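Long-range contacts in exoribonuclease II, mitochondrial (Candida glabrata, PDB 6F3H), which degrades RNA from its 3' end in mitochondria as the exoribonuclease component of the mtEXO degradosome, with magnesium bound at its active site: residues A[42-47]-A[74-79]; A[393-398]-A[411-416]; A[423-428]-A[492-497]. The protein carries 1 engineered substitution. All coordinates share one frame; numbering follows the deposited sequence.

Interaction 1: residues A[42-47]-A[74-79]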
ATOM      1  N   LEU A  42     -20.420   0.339  -6.747  1.00 45.73           N
ATOM      2  CA  LEU A  42     -20.268   0.916  -5.427  1.00 44.41           C
ATOM      3  C   LEU A  42     -20.316  -0.156  -4.344  1.00 54.88           C
ATOM      4  O   LEU A  42     -20.817  -1.261  -4.545  1.00 61.99           O
ATOM      5  CB  LEU A  42     -21.338   1.969  -5.183  1.00 40.75           C
ATOM      6  CG  LEU A  42     -20.933   3.350  -5.670  1.00 42.93           C
ATOM      7  CD1 LEU A  42     -20.170   3.298  -6.943  1.00 50.17           C
ATOM      8  CD2 LEU A  42     -22.147   4.216  -5.823  1.00 42.10           C
ATOM      9  N   LYS A  43     -19.738   0.178  -3.186  1.00 58.04           N
ATOM     10  CA  LYS A  43     -19.844  -0.692  -2.017  1.00 56.42           C
ATOM     11  C   LYS A  43     -21.277  -0.764  -1.515  1.00 65.24           C
ATOM     12  O   LYS A  43     -21.673  -1.763  -0.904  1.00 68.39           O
ATOM     13  CB  LYS A  43     -18.913  -0.205  -0.916  1.00 49.11           C
ATOM     14  CG  LYS A  43     -17.474  -0.604  -1.116  1.00 48.95           C
ATOM     15  CD  LYS A  43     -16.574   0.124  -0.139  1.00 60.75           C
ATOM     16  CE  LYS A  43     -15.094   0.001  -0.528  1.00 75.01           C
ATOM     17  NZ  LYS A  43     -14.153   0.823   0.314  1.00 82.76           N
ATOM     18  N   GLN A  44     -22.048   0.298  -1.734  1.00 68.83           N
ATOM     19  CA  GLN A  44     -23.474   0.260  -1.458  1.00 74.51           C
ATOM     20  C   GLN A  44     -24.186  -0.697  -2.408  1.00 84.11           C
ATOM     21  O   GLN A  44     -24.864  -1.631  -1.968  1.00 86.15           O
ATOM     22  CB  GLN A  44     -24.057   1.674  -1.564  1.00 76.03           C
ATOM     23  CG  GLN A  44     -23.395   2.755  -0.677  1.00 82.10           C
ATOM     24  CD  GLN A  44     -21.935   3.086  -1.015  1.00 84.14           C
ATOM     25  OE1 GLN A  44     -21.207   2.264  -1.576  1.00 79.61           O
ATOM     26  NE2 GLN A  44     -21.504   4.296  -0.658  1.00 84.69           N
ATOM     27  N   CYS A  45     -24.001  -0.516  -3.717  1.00 86.60           N
ATOM     28  CA  CYS A  45     -24.790  -1.240  -4.709  1.00 79.97           C
ATOM     29  C   CYS A  45     -23.944  -2.268  -5.429  1.00 66.99           C
ATOM     30  O   CYS A  45     -23.754  -2.168  -6.645  1.00 65.23           O
ATOM     31  CB  CYS A  45     -25.384  -0.290  -5.746  1.00 85.60           C
ATOM     32  SG  CYS A  45     -25.755   1.298  -5.090  1.00 94.52           S
ATOM     33  N   THR A  46     -23.463  -3.276  -4.711  1.00 58.32           N
ATOM     34  CA  THR A  46     -22.530  -4.181  -5.347  1.00 63.18           C
ATOM     35  C   THR A  46     -23.201  -5.003  -6.447  1.00 67.03           C
ATOM     36  O   THR A  46     -22.514  -5.486  -7.348  1.00 74.28           O
ATOM     37  CB  THR A  46     -21.857  -5.039  -4.266  1.00 71.27           C
ATOM     38  OG1 THR A  46     -20.787  -4.288  -3.671  1.00 74.84           O
ATOM     39  CG2 THR A  46     -21.297  -6.362  -4.803  1.00 73.79           C
ATOM     40  N   SER A  47     -24.525  -5.114  -6.457  1.00 68.57           N
ATOM     41  CA  SER A  47     -25.202  -5.899  -7.488  1.00 71.80           C
ATOM     42  C   SER A  47     -25.955  -5.056  -8.522  1.00 74.58           C
ATOM     43  O   SER A  47     -26.656  -5.618  -9.377  1.00 80.72           O
ATOM     44  CB  SER A  47     -26.122  -6.952  -6.867  1.00 67.55           C
ATOM     45  OG  SER A  47     -25.390  -8.159  -6.667  1.00 65.71           O
ATOM     46  N   VAL A  74     -27.281   8.375  -6.349  1.00 71.16           N
ATOM     47  CA  VAL A  74     -26.570   7.984  -5.140  1.00 66.51           C
ATOM     48  C   VAL A  74     -25.374   8.910  -4.967  1.00 72.85           C
ATOM     49  O   VAL A  74     -24.655   9.195  -5.932  1.00 78.85           O
ATOM     50  CB  VAL A  74     -26.129   6.507  -5.161  1.00 62.11           C
ATOM     51  CG1 VAL A  74     -25.167   6.219  -4.034  1.00 60.11           C
ATOM     52  CG2 VAL A  74     -27.318   5.599  -5.030  1.00 60.44           C
ATOM     53  N   TYR A  75     -25.198   9.421  -3.747  1.00 70.73           N
ATOM     54  CA  TYR A  75     -24.072  10.272  -3.384  1.00 63.78           C
ATOM     55  C   TYR A  75     -23.109   9.428  -2.583  1.00 58.64           C
ATOM     56  O   TYR A  75     -23.505   8.821  -1.584  1.00 56.26           O
ATOM     57  CB  TYR A  75     -24.528  11.461  -2.564  1.00 62.10           C
ATOM     58  CG  TYR A  75     -25.561  12.256  -3.283  1.00 68.21           C
ATOM     59  CD1 TYR A  75     -25.209  13.196  -4.244  1.00 74.75           C
ATOM     60  CD2 TYR A  75     -26.898  12.048  -3.025  1.00 68.05           C
ATOM     61  CE1 TYR A  75     -26.176  13.936  -4.896  1.00 78.22           C
ATOM     62  CE2 TYR A  75     -27.869  12.763  -3.673  1.00 72.82           C
ATOM     63  CZ  TYR A  75     -27.508  13.710  -4.611  1.00 78.87           C
ATOM     64  OH  TYR A  75     -28.478  14.440  -5.272  1.00 83.35           O
ATOM     65  N   ALA A  76     -21.860   9.372  -3.016  1.00 57.73           N
ATOM     66  CA  ALA A  76     -20.953   8.455  -2.362  1.00 56.34           C
ATOM     67  C   ALA A  76     -19.547   9.001  -2.394  1.00 63.63           C
ATOM     68  O   ALA A  76     -19.181   9.786  -3.270  1.00 66.13           O
ATOM     69  CB  ALA A  76     -20.978   7.069  -3.010  1.00 51.78           C
HETATM   70  N   MSE A  77     -18.763   8.561  -1.418  1.00 69.86           N
HETATM   71  CA  MSE A  77     -17.354   8.863  -1.369  1.00 78.65           C
HETATM   72  C   MSE A  77     -16.672   8.222  -2.532  1.00 67.31           C
HETATM   73  O   MSE A  77     -16.924   7.072  -2.856  1.00 64.31           O
HETATM   74  CB  MSE A  77     -16.718   8.366  -0.070  1.00 99.52           C
HETATM   75  CG  MSE A  77     -16.947   9.295   1.099  1.00116.15           C
HETATM   76 SE   MSE A  77     -16.838  11.171   0.556  1.00128.15          SE
HETATM   77  CE  MSE A  77     -17.591  12.012   2.158  1.00130.94           C
ATOM     78  N   LYS A  78     -15.787   8.985  -3.143  1.00 63.79           N
ATOM     79  CA  LYS A  78     -14.908   8.472  -4.172  1.00 57.04           C
ATOM     80  C   LYS A  78     -14.463   7.043  -3.894  1.00 50.84           C
ATOM     81  O   LYS A  78     -14.426   6.219  -4.802  1.00 54.87           O
ATOM     82  CB  LYS A  78     -13.705   9.399  -4.272  1.00 58.94           C
ATOM     83  CG  LYS A  78     -12.594   8.876  -5.121  1.00 63.76           C
ATOM     84  CD  LYS A  78     -11.371   9.788  -4.989  1.00 68.50           C
ATOM     85  CE  LYS A  78     -10.358   9.286  -3.941  1.00 65.92           C
ATOM     86  NZ  LYS A  78      -9.155   8.606  -4.543  1.00 61.17           N
ATOM     87  N   ASN A  79     -14.141   6.726  -2.649  1.00 49.30           N
ATOM     88  CA  ASN A  79     -13.609   5.412  -2.328  1.00 51.79           C
ATOM     89  C   ASN A  79     -14.673   4.353  -2.146  1.00 51.84           C
ATOM     90  O   ASN A  79     -14.331   3.177  -1.972  1.00 52.68           O
ATOM     91  CB  ASN A  79     -12.766   5.510  -1.086  1.00 62.48           C
ATOM     92  CG  ASN A  79     -11.611   6.391  -1.306  1.00 71.45           C
ATOM     93  OD1 ASN A  79     -11.788   7.567  -1.619  1.00 78.27           O
ATOM     94  ND2 ASN A  79     -10.417   5.840  -1.220  1.00 68.33           N
TER

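Interaction 2: residues A[393-398]-A[411-416]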
ATOM      1  N   GLY A 393      37.283   6.832  -3.441  1.00 54.80           N
ATOM      2  CA  GLY A 393      38.344   6.869  -2.466  1.00 52.40           C
ATOM      3  C   GLY A 393      37.851   7.104  -1.061  1.00 53.81           C
ATOM      4  O   GLY A 393      36.946   6.425  -0.561  1.00 56.82           O
ATOM      5  N   ASP A 394      38.461   8.087  -0.423  1.00 55.13           N
ATOM      6  CA  ASP A 394      38.240   8.385   0.974  1.00 50.34           C
ATOM      7  C   ASP A 394      37.258   9.515   1.117  1.00 50.63           C
ATOM      8  O   ASP A 394      36.988   9.962   2.230  1.00 51.27           O
ATOM      9  CB  ASP A 394      39.568   8.755   1.641  1.00 52.62           C
ATOM     10  CG  ASP A 394      39.504   8.683   3.145  1.00 62.23           C
ATOM     11  OD1 ASP A 394      39.226   7.584   3.659  1.00 68.55           O
ATOM     12  OD2 ASP A 394      39.750   9.719   3.814  1.00 61.56           O
HETATM   13  N   MSE A 395      36.741   9.995   0.006  1.00 53.19           N
HETATM   14  CA  MSE A 395      35.669  10.933   0.050  1.00 61.11           C
HETATM   15  C   MSE A 395      34.591  10.431   0.988  1.00 56.96           C
HETATM   16  O   MSE A 395      34.162   9.273   0.887  1.00 60.08           O
HETATM   17  CB  MSE A 395      35.110  11.131  -1.326  1.00 80.53           C
HETATM   18  CG  MSE A 395      33.820  11.858  -1.307  1.00102.78           C
HETATM   19 SE   MSE A 395      33.030  11.888  -3.072  1.00121.27          SE
HETATM   20  CE  MSE A 395      32.421  13.748  -3.082  1.00127.43           C
ATOM     21  N   PRO A 396      34.178  11.304   1.911  1.00 58.19           N
ATOM     22  CA  PRO A 396      33.228  10.916   2.960  1.00 56.35           C
ATOM     23  C   PRO A 396      31.798  10.910   2.466  1.00 55.38           C
ATOM     24  O   PRO A 396      31.338  11.834   1.783  1.00 52.90           O
ATOM     25  CB  PRO A 396      33.406  11.993   4.032  1.00 51.65           C
ATOM     26  CG  PRO A 396      34.016  13.135   3.332  1.00 50.71           C
ATOM     27  CD  PRO A 396      34.475  12.738   1.953  1.00 56.30           C
ATOM     28  N   VAL A 397      31.085   9.865   2.886  1.00 58.72           N
ATOM     29  CA  VAL A 397      29.708   9.591   2.500  1.00 49.83           C
ATOM     30  C   VAL A 397      28.837   9.593   3.736  1.00 50.21           C
ATOM     31  O   VAL A 397      29.028   8.759   4.628  1.00 56.09           O
ATOM     32  CB  VAL A 397      29.591   8.226   1.825  1.00 46.26           C
ATOM     33  CG1 VAL A 397      28.211   8.041   1.323  1.00 56.95           C
ATOM     34  CG2 VAL A 397      30.592   8.169   0.709  1.00 56.47           C
ATOM     35  N   PHE A 398      27.812  10.437   3.737  1.00 48.82           N
ATOM     36  CA  PHE A 398      26.911  10.579   4.867  1.00 48.37           C
ATOM     37  C   PHE A 398      25.645   9.736   4.694  1.00 48.95           C
ATOM     38  O   PHE A 398      24.827  10.006   3.808  1.00 46.18           O
ATOM     39  CB  PHE A 398      26.543  12.047   5.036  1.00 52.56           C
ATOM     40  CG  PHE A 398      27.720  12.973   5.197  1.00 54.05           C
ATOM     41  CD1 PHE A 398      28.432  13.012   6.388  1.00 54.40           C
ATOM     42  CD2 PHE A 398      28.071  13.857   4.182  1.00 52.91           C
ATOM     43  CE1 PHE A 398      29.491  13.896   6.548  1.00 55.80           C
ATOM     44  CE2 PHE A 398      29.128  14.745   4.335  1.00 55.76           C
ATOM     45  CZ  PHE A 398      29.836  14.766   5.516  1.00 58.52           C
ATOM     46  N   GLY A 411      23.475   7.382   0.538  1.00 53.09           N
ATOM     47  CA  GLY A 411      24.483   8.242   1.141  1.00 45.28           C
ATOM     48  C   GLY A 411      24.650   9.498   0.310  1.00 44.19           C
ATOM     49  O   GLY A 411      24.374   9.505  -0.888  1.00 47.69           O
ATOM     50  N   ILE A 412      25.122  10.564   0.952  1.00 43.41           N
ATOM     51  CA  ILE A 412      25.341  11.848   0.291  1.00 47.40           C
ATOM     52  C   ILE A 412      26.796  12.280   0.420  1.00 51.82           C
ATOM     53  O   ILE A 412      27.406  12.155   1.489  1.00 48.60           O
ATOM     54  CB  ILE A 412      24.437  12.943   0.883  1.00 46.26           C
ATOM     55  CG1 ILE A 412      23.051  12.390   1.152  1.00 50.44           C
ATOM     56  CG2 ILE A 412      24.362  14.127  -0.035  1.00 43.59           C
ATOM     57  CD1 ILE A 412      22.160  13.395   1.792  1.00 55.94           C
ATOM     58  N   SER A 413      27.322  12.867  -0.654  1.00 54.21           N
ATOM     59  CA  SER A 413      28.670  13.406  -0.679  1.00 50.16           C
ATOM     60  C   SER A 413      28.635  14.718  -1.432  1.00 51.38           C
ATOM     61  O   SER A 413      27.937  14.835  -2.443  1.00 48.02           O
ATOM     62  CB  SER A 413      29.635  12.429  -1.334  1.00 50.16           C
ATOM     63  OG  SER A 413      29.718  11.234  -0.571  1.00 52.28           O
ATOM     64  N   ILE A 414      29.352  15.715  -0.913  1.00 53.28           N
ATOM     65  CA  ILE A 414      29.438  17.018  -1.556  1.00 51.98           C
ATOM     66  C   ILE A 414      30.894  17.413  -1.729  1.00 58.91           C
ATOM     67  O   ILE A 414      31.757  17.097  -0.898  1.00 56.43           O
ATOM     68  CB  ILE A 414      28.664  18.105  -0.784  1.00 47.92           C
ATOM     69  CG1 ILE A 414      28.757  19.442  -1.503  1.00 47.93           C
ATOM     70  CG2 ILE A 414      29.177  18.252   0.596  1.00 45.85           C
ATOM     71  CD1 ILE A 414      27.877  20.474  -0.921  1.00 50.46           C
ATOM     72  N   GLU A 415      31.162  18.074  -2.843  1.00 61.89           N
ATOM     73  CA  GLU A 415      32.432  18.715  -3.113  1.00 62.04           C
ATOM     74  C   GLU A 415      32.183  20.179  -3.377  1.00 62.60           C
ATOM     75  O   GLU A 415      31.513  20.528  -4.358  1.00 57.51           O
ATOM     76  CB  GLU A 415      33.107  18.082  -4.307  1.00 66.67           C
ATOM     77  CG  GLU A 415      33.834  16.861  -3.939  1.00 77.32           C
ATOM     78  CD  GLU A 415      34.235  16.110  -5.153  1.00 85.20           C
ATOM     79  OE1 GLU A 415      33.654  16.402  -6.222  1.00 81.66           O
ATOM     80  OE2 GLU A 415      35.149  15.268  -5.051  1.00 92.60           O
ATOM     81  N   GLU A 416      32.716  21.034  -2.511  1.00 68.05           N
ATOM     82  CA  GLU A 416      32.615  22.457  -2.771  1.00 70.13           C
ATOM     83  C   GLU A 416      33.760  22.824  -3.701  1.00 71.11           C
ATOM     84  O   GLU A 416      34.934  22.781  -3.315  1.00 71.02           O
ATOM     85  CB  GLU A 416      32.623  23.263  -1.481  1.00 73.04           C
ATOM     86  CG  GLU A 416      31.907  24.590  -1.681  1.00 82.71           C
ATOM     87  CD  GLU A 416      31.863  25.456  -0.427  1.00 94.08           C
ATOM     88  OE1 GLU A 416      32.449  25.059   0.613  1.00 93.94           O
ATOM     89  OE2 GLU A 416      31.203  26.522  -0.480  1.00 98.23           O
TER

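Interaction 3: residues A[423-428]-A[492-497]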
ATOM      1  N   ARG A 423      29.472  20.190  -6.169  1.00 51.70           N
ATOM      2  CA  ARG A 423      29.184  18.937  -6.844  1.00 54.79           C
ATOM      3  C   ARG A 423      28.670  17.931  -5.833  1.00 61.83           C
ATOM      4  O   ARG A 423      29.210  17.806  -4.726  1.00 63.10           O
ATOM      5  CB  ARG A 423      30.395  18.342  -7.549  1.00 57.99           C
ATOM      6  CG  ARG A 423      30.078  16.956  -8.101  1.00 58.62           C
ATOM      7  CD  ARG A 423      31.218  16.319  -8.853  1.00 65.32           C
ATOM      8  NE  ARG A 423      31.885  17.254  -9.746  1.00 74.41           N
ATOM      9  CZ  ARG A 423      33.197  17.468  -9.750  1.00 77.20           C
ATOM     10  NH1 ARG A 423      33.974  16.804  -8.908  1.00 80.96           N
ATOM     11  NH2 ARG A 423      33.730  18.339 -10.593  1.00 73.78           N
ATOM     12  N   ILE A 424      27.620  17.219  -6.227  1.00 62.76           N
ATOM     13  CA  ILE A 424      26.899  16.326  -5.342  1.00 54.57           C
ATOM     14  C   ILE A 424      26.930  14.907  -5.861  1.00 54.83           C
ATOM     15  O   ILE A 424      26.769  14.663  -7.060  1.00 54.51           O
ATOM     16  CB  ILE A 424      25.460  16.797  -5.172  1.00 48.27           C
ATOM     17  CG1 ILE A 424      25.502  18.301  -4.964  1.00 48.76           C
ATOM     18  CG2 ILE A 424      24.849  16.042  -4.055  1.00 51.65           C
ATOM     19  CD1 ILE A 424      26.138  18.703  -3.648  1.00 51.51           C
ATOM     20  N   HIS A 425      27.101  13.975  -4.934  1.00 55.67           N
ATOM     21  CA  HIS A 425      27.136  12.560  -5.235  1.00 54.77           C
ATOM     22  C   HIS A 425      26.168  11.842  -4.332  1.00 51.03           C
ATOM     23  O   HIS A 425      26.262  11.949  -3.107  1.00 53.09           O
ATOM     24  CB  HIS A 425      28.525  12.001  -5.046  1.00 60.08           C
ATOM     25  CG  HIS A 425      29.541  12.638  -5.931  1.00 67.87           C
ATOM     26  ND1 HIS A 425      29.796  12.192  -7.211  1.00 68.41           N
ATOM     27  CD2 HIS A 425      30.364  13.690  -5.723  1.00 67.49           C
ATOM     28  CE1 HIS A 425      30.745  12.936  -7.746  1.00 69.63           C
ATOM     29  NE2 HIS A 425      31.108  13.849  -6.864  1.00 70.17           N
ATOM     30  N   ILE A 426      25.264  11.098  -4.944  1.00 46.52           N
ATOM     31  CA  ILE A 426      24.277  10.315  -4.234  1.00 42.84           C
ATOM     32  C   ILE A 426      24.603   8.877  -4.500  1.00 48.39           C
ATOM     33  O   ILE A 426      24.477   8.401  -5.633  1.00 55.86           O
ATOM     34  CB  ILE A 426      22.866  10.646  -4.692  1.00 41.65           C
ATOM     35  CG1 ILE A 426      22.778  12.144  -4.863  1.00 47.57           C
ATOM     36  CG2 ILE A 426      21.867  10.154  -3.678  1.00 48.41           C
ATOM     37  CD1 ILE A 426      22.941  12.866  -3.544  1.00 48.21           C
ATOM     38  N   HIS A 427      25.023   8.189  -3.462  1.00 50.05           N
ATOM     39  CA  HIS A 427      25.465   6.820  -3.595  1.00 56.13           C
ATOM     40  C   HIS A 427      24.366   5.934  -3.075  1.00 55.35           C
ATOM     41  O   HIS A 427      24.011   5.998  -1.897  1.00 60.16           O
ATOM     42  CB  HIS A 427      26.760   6.568  -2.845  1.00 57.46           C
ATOM     43  CG  HIS A 427      27.739   7.666  -3.022  1.00 54.70           C
ATOM     44  ND1 HIS A 427      28.389   7.877  -4.214  1.00 53.84           N
ATOM     45  CD2 HIS A 427      28.198   8.601  -2.160  1.00 53.89           C
ATOM     46  CE1 HIS A 427      29.183   8.922  -4.084  1.00 55.02           C
ATOM     47  NE2 HIS A 427      29.092   9.374  -2.845  1.00 50.70           N
ATOM     48  N   ILE A 428      23.831   5.129  -3.957  1.00 53.62           N
ATOM     49  CA  ILE A 428      22.735   4.248  -3.642  1.00 50.77           C
ATOM     50  C   ILE A 428      23.329   2.857  -3.558  1.00 48.88           C
ATOM     51  O   ILE A 428      24.163   2.488  -4.392  1.00 48.88           O
ATOM     52  CB  ILE A 428      21.666   4.349  -4.740  1.00 48.19           C
ATOM     53  CG1 ILE A 428      21.023   5.727  -4.709  1.00 40.72           C
ATOM     54  CG2 ILE A 428      20.602   3.340  -4.482  1.00 55.31           C
ATOM     55  CD1 ILE A 428      20.861   6.277  -3.312  1.00 50.65           C
ATOM     56  N   SER A 492      26.041   5.475  -8.258  1.00 49.25           N
ATOM     57  CA  SER A 492      26.199   6.839  -7.806  1.00 50.41           C
ATOM     58  C   SER A 492      25.781   7.819  -8.887  1.00 54.17           C
ATOM     59  O   SER A 492      26.121   7.669 -10.067  1.00 56.93           O
ATOM     60  CB  SER A 492      27.633   7.074  -7.354  1.00 48.46           C
ATOM     61  OG  SER A 492      27.997   6.103  -6.384  1.00 46.24           O
ATOM     62  N   PHE A 493      25.044   8.829  -8.454  1.00 51.28           N
ATOM     63  CA  PHE A 493      24.474   9.832  -9.329  1.00 48.62           C
ATOM     64  C   PHE A 493      25.106  11.148  -8.955  1.00 48.23           C
ATOM     65  O   PHE A 493      24.982  11.587  -7.815  1.00 53.43           O
ATOM     66  CB  PHE A 493      22.969   9.908  -9.151  1.00 54.08           C
ATOM     67  CG  PHE A 493      22.293   8.593  -9.326  1.00 59.99           C
ATOM     68  CD1 PHE A 493      22.297   7.655  -8.291  1.00 64.78           C
ATOM     69  CD2 PHE A 493      21.654   8.278 -10.516  1.00 51.68           C
ATOM     70  CE1 PHE A 493      21.680   6.421  -8.447  1.00 59.44           C
ATOM     71  CE2 PHE A 493      21.040   7.050 -10.672  1.00 47.40           C
ATOM     72  CZ  PHE A 493      21.050   6.121  -9.638  1.00 48.51           C
ATOM     73  N   SER A 494      25.775  11.767  -9.900  1.00 48.18           N
ATOM     74  CA  SER A 494      26.592  12.925  -9.611  1.00 45.41           C
ATOM     75  C   SER A 494      26.135  14.073 -10.484  1.00 46.18           C
ATOM     76  O   SER A 494      25.706  13.861 -11.623  1.00 49.85           O
ATOM     77  CB  SER A 494      28.058  12.618  -9.849  1.00 46.12           C
ATOM     78  OG  SER A 494      28.394  11.360  -9.288  1.00 47.57           O
ATOM     79  N   PHE A 495      26.176  15.275  -9.925  1.00 46.22           N
ATOM     80  CA  PHE A 495      25.783  16.467 -10.661  1.00 50.09           C
ATOM     81  C   PHE A 495      26.149  17.693  -9.842  1.00 59.03           C
ATOM     82  O   PHE A 495      26.467  17.600  -8.653  1.00 60.24           O
ATOM     83  CB  PHE A 495      24.305  16.471 -10.951  1.00 46.90           C
ATOM     84  CG  PHE A 495      23.508  16.226  -9.751  1.00 57.99           C
ATOM     85  CD1 PHE A 495      23.202  14.930  -9.362  1.00 65.22           C
ATOM     86  CD2 PHE A 495      23.129  17.282  -8.943  1.00 62.69           C
ATOM     87  CE1 PHE A 495      22.469  14.688  -8.206  1.00 64.95           C
ATOM     88  CE2 PHE A 495      22.411  17.059  -7.794  1.00 65.96           C
ATOM     89  CZ  PHE A 495      22.071  15.753  -7.421  1.00 64.99           C
ATOM     90  N   GLU A 496      26.069  18.850 -10.487  1.00 63.89           N
ATOM     91  CA  GLU A 496      26.499  20.088  -9.875  1.00 70.76           C
ATOM     92  C   GLU A 496      25.386  21.108  -9.824  1.00 70.35           C
ATOM     93  O   GLU A 496      24.576  21.233 -10.750  1.00 67.15           O
ATOM     94  CB  GLU A 496      27.674  20.672 -10.594  1.00 78.90           C
ATOM     95  CG  GLU A 496      28.919  19.900 -10.301  1.00 92.48           C
ATOM     96  CD  GLU A 496      29.952  20.068 -11.381  1.00102.10           C
ATOM     97  OE1 GLU A 496      29.883  21.091 -12.089  1.00104.51           O
ATOM     98  OE2 GLU A 496      30.835  19.192 -11.516  1.00105.31           O
ATOM     99  N   LEU A 497      25.386  21.829  -8.722  1.00 71.17           N
ATOM    100  CA  LEU A 497      24.455  22.898  -8.449  1.00 67.61           C
ATOM    101  C   LEU A 497      25.213  24.190  -8.300  1.00 67.54           C
ATOM    102  O   LEU A 497      26.291  24.228  -7.699  1.00 67.11           O
ATOM    103  CB  LEU A 497      23.678  22.639  -7.190  1.00 66.85           C
ATOM    104  CG  LEU A 497      22.867  21.379  -7.316  1.00 65.16           C
ATOM    105  CD1 LEU A 497      23.143  20.526  -6.141  1.00 63.38           C
ATOM    106  CD2 LEU A 497      21.453  21.838  -7.310  1.00 63.91           C
TER

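Interaction 1: residues A[42-47]-A[74-79]
The strand order of the five-stranded antiparallel sheet to which residues 42-47 and 74-79 belong, with a 3-10 turn leading into the last strand, is consistent with an SH3-like barrel. Residues 42-47 leave strand 39-42 in the loop toward strand 50-54, while 74-79 carry the end of edge strand 73-76 and the start of that turn. The closest CA atoms, Leu42 and Ala76, are 8.2 Å apart, and no backbone hydrogen bond crosses, so every contact across involves a side chain.

The apolar part is small. Leu42 and Val74 point at each other tip to tip, Leu42 CD2 lying 4.0 Å from Val74 CG1, which stands anti to its own backbone N. The same methyl, Leu42 CD2, comes 4.2 Å from Ala76 CB. Gln44, bent at its second torsion (chi2 65°), sets NE2 3.7 Å from Ala76 CB, a van der Waals touch; this amide nitrogen hydrogen-bonds to Ser80 OG.

The polar contacts are few. Within the loop, Thr46 OG1 donates to Leu42 O at 3.2 Å on an in-plane lone pair, while Thr46 O receives Trp220 NE1. Asn79 packs on a phosphate of the bound RNA. From the exposed side, Lys43 stretches along an extended chain beyond CG, and its NZ donates a weak hydrogen bond of 3.3 Å to Asn79 O.

Interaction 2: residues A[393-398]-A[411-416]
A single antiparallel bridge, Phe398 with Ile412, ties residues 393-398 to strand 410-416 and draws together the chain on both sides of the loop that holds Asp401 and ends at Asp410, the first residue of the strand, both ligands of the magnesium ion. The tight part is here. Phe398 N donates to Ile412 O at 2.9 Å along an almost straight path (176° at the hydrogen) onto an in-plane lone pair. The return bond, Ile412 N to Phe398 O, is equally short at 2.9 Å but bends to 151° and arrives above the carbonyl plane. Beside this hydrogen-bonded pair Val397 sets CG1 3.7 Å from Gly411 CA, where glycine offers only backbone.

One residue along, Ser413 OG, anti to its own carbonyl carbon, donates 2.9 Å to Pro396 O from above that carbonyl plane; His427 NE2 also hydrogen-bonds to this buried hydroxyl, so the serine joins loop and sheet. Met395, a selenomethionine, is packed as closely: CG stands anti to the backbone N and the chain bends at chi3, laying CE 3.5 Å from Ser413 CB.

The looser side belongs to partly exposed Glu415, whose chain Met395 crosses at about a right angle, CE 3.5 Å from Glu415 CG. Glu415 OE1 forms a salt bridge with Arg423. Strand 421-429 flanks 410-416 within the sheet, and helix 543-567 packs against Pro396, Phe398 and Ile414.

Interaction 3: residues A[423-428]-A[492-497]
Two inner strands of the mixed sheet in the RNB domain, 421-429 and 488-499, pair in antiparallel fashion, their local axes approaching to 4.5 Å and running 169° apart. Five bridges make the ladder; the backbone bonds come from the pairs Ile424-Phe495 and Ile426-Phe493. Ile424 N donates to Phe495 O at 2.7 Å, nearly along the C=O axis.

The non-hydrogen-bonded pairs place Arg423, His425 and His427 on one face with their partners Glu496, Ser494 and Ser492. His425 ND1 and Ser494 OG are hydrogen-bonded at 2.6 Å, and His427 ND1 and Ser492 OG at 2.8 Å. In both the hydroxyl sits at the ring edge near its plane; the His425 bond is bent, that of His427 nearly straight (171°), and NE2 bonded to Ser413 OG fixes the His427 ring's rotation. Ser492 OG also bonds Thr490 OG1. Arg423 grips Glu496 side-on: NE (2.8 Å) and NH2 (3.2 Å) both reach Glu496 OE2, NE on its anti lone pair. In this salt bridge the guanidinium and carboxylate planes are 44° apart. Arg421 holds Glu496 OE1 and Glu415 holds Arg423 NH1, so opposite charges alternate and probably balance one another.

On the Ile and Phe face Ile424 CB lies over one face of the Phe495 ring, and Ile424 CG1 meets Leu497 CD1 at 3.4 Å. Helix 603-625 covers this layer through Ile426, Phe493 and Phe495, while strands 410-416 and 505-519 continue the sheet to either side.

Interactions 2 and 3 belong to one sheet of the RNB domain, their centres 9 Å apart, whereas interaction 1 lies about 32 Å from interaction 2 and about 30 Å from interaction 3 at the nearest atoms, in a separate sheet beyond the chain's centre. Strands 410-416 and 421-429 are neighbours: Ser413 O and His425 N are 2.8 Å apart, a probable hydrogen bond, and Ile414 CG1 packs 3.5 Å from Ile424 CD1. Chemistry follows place. Interaction 3 is a buried ladder with polar and apolar faces; interaction 2, also buried, joins a loop to the outer strand by one bridge near the metal site; interaction 1, only partly buried, relies on few side-chain touches.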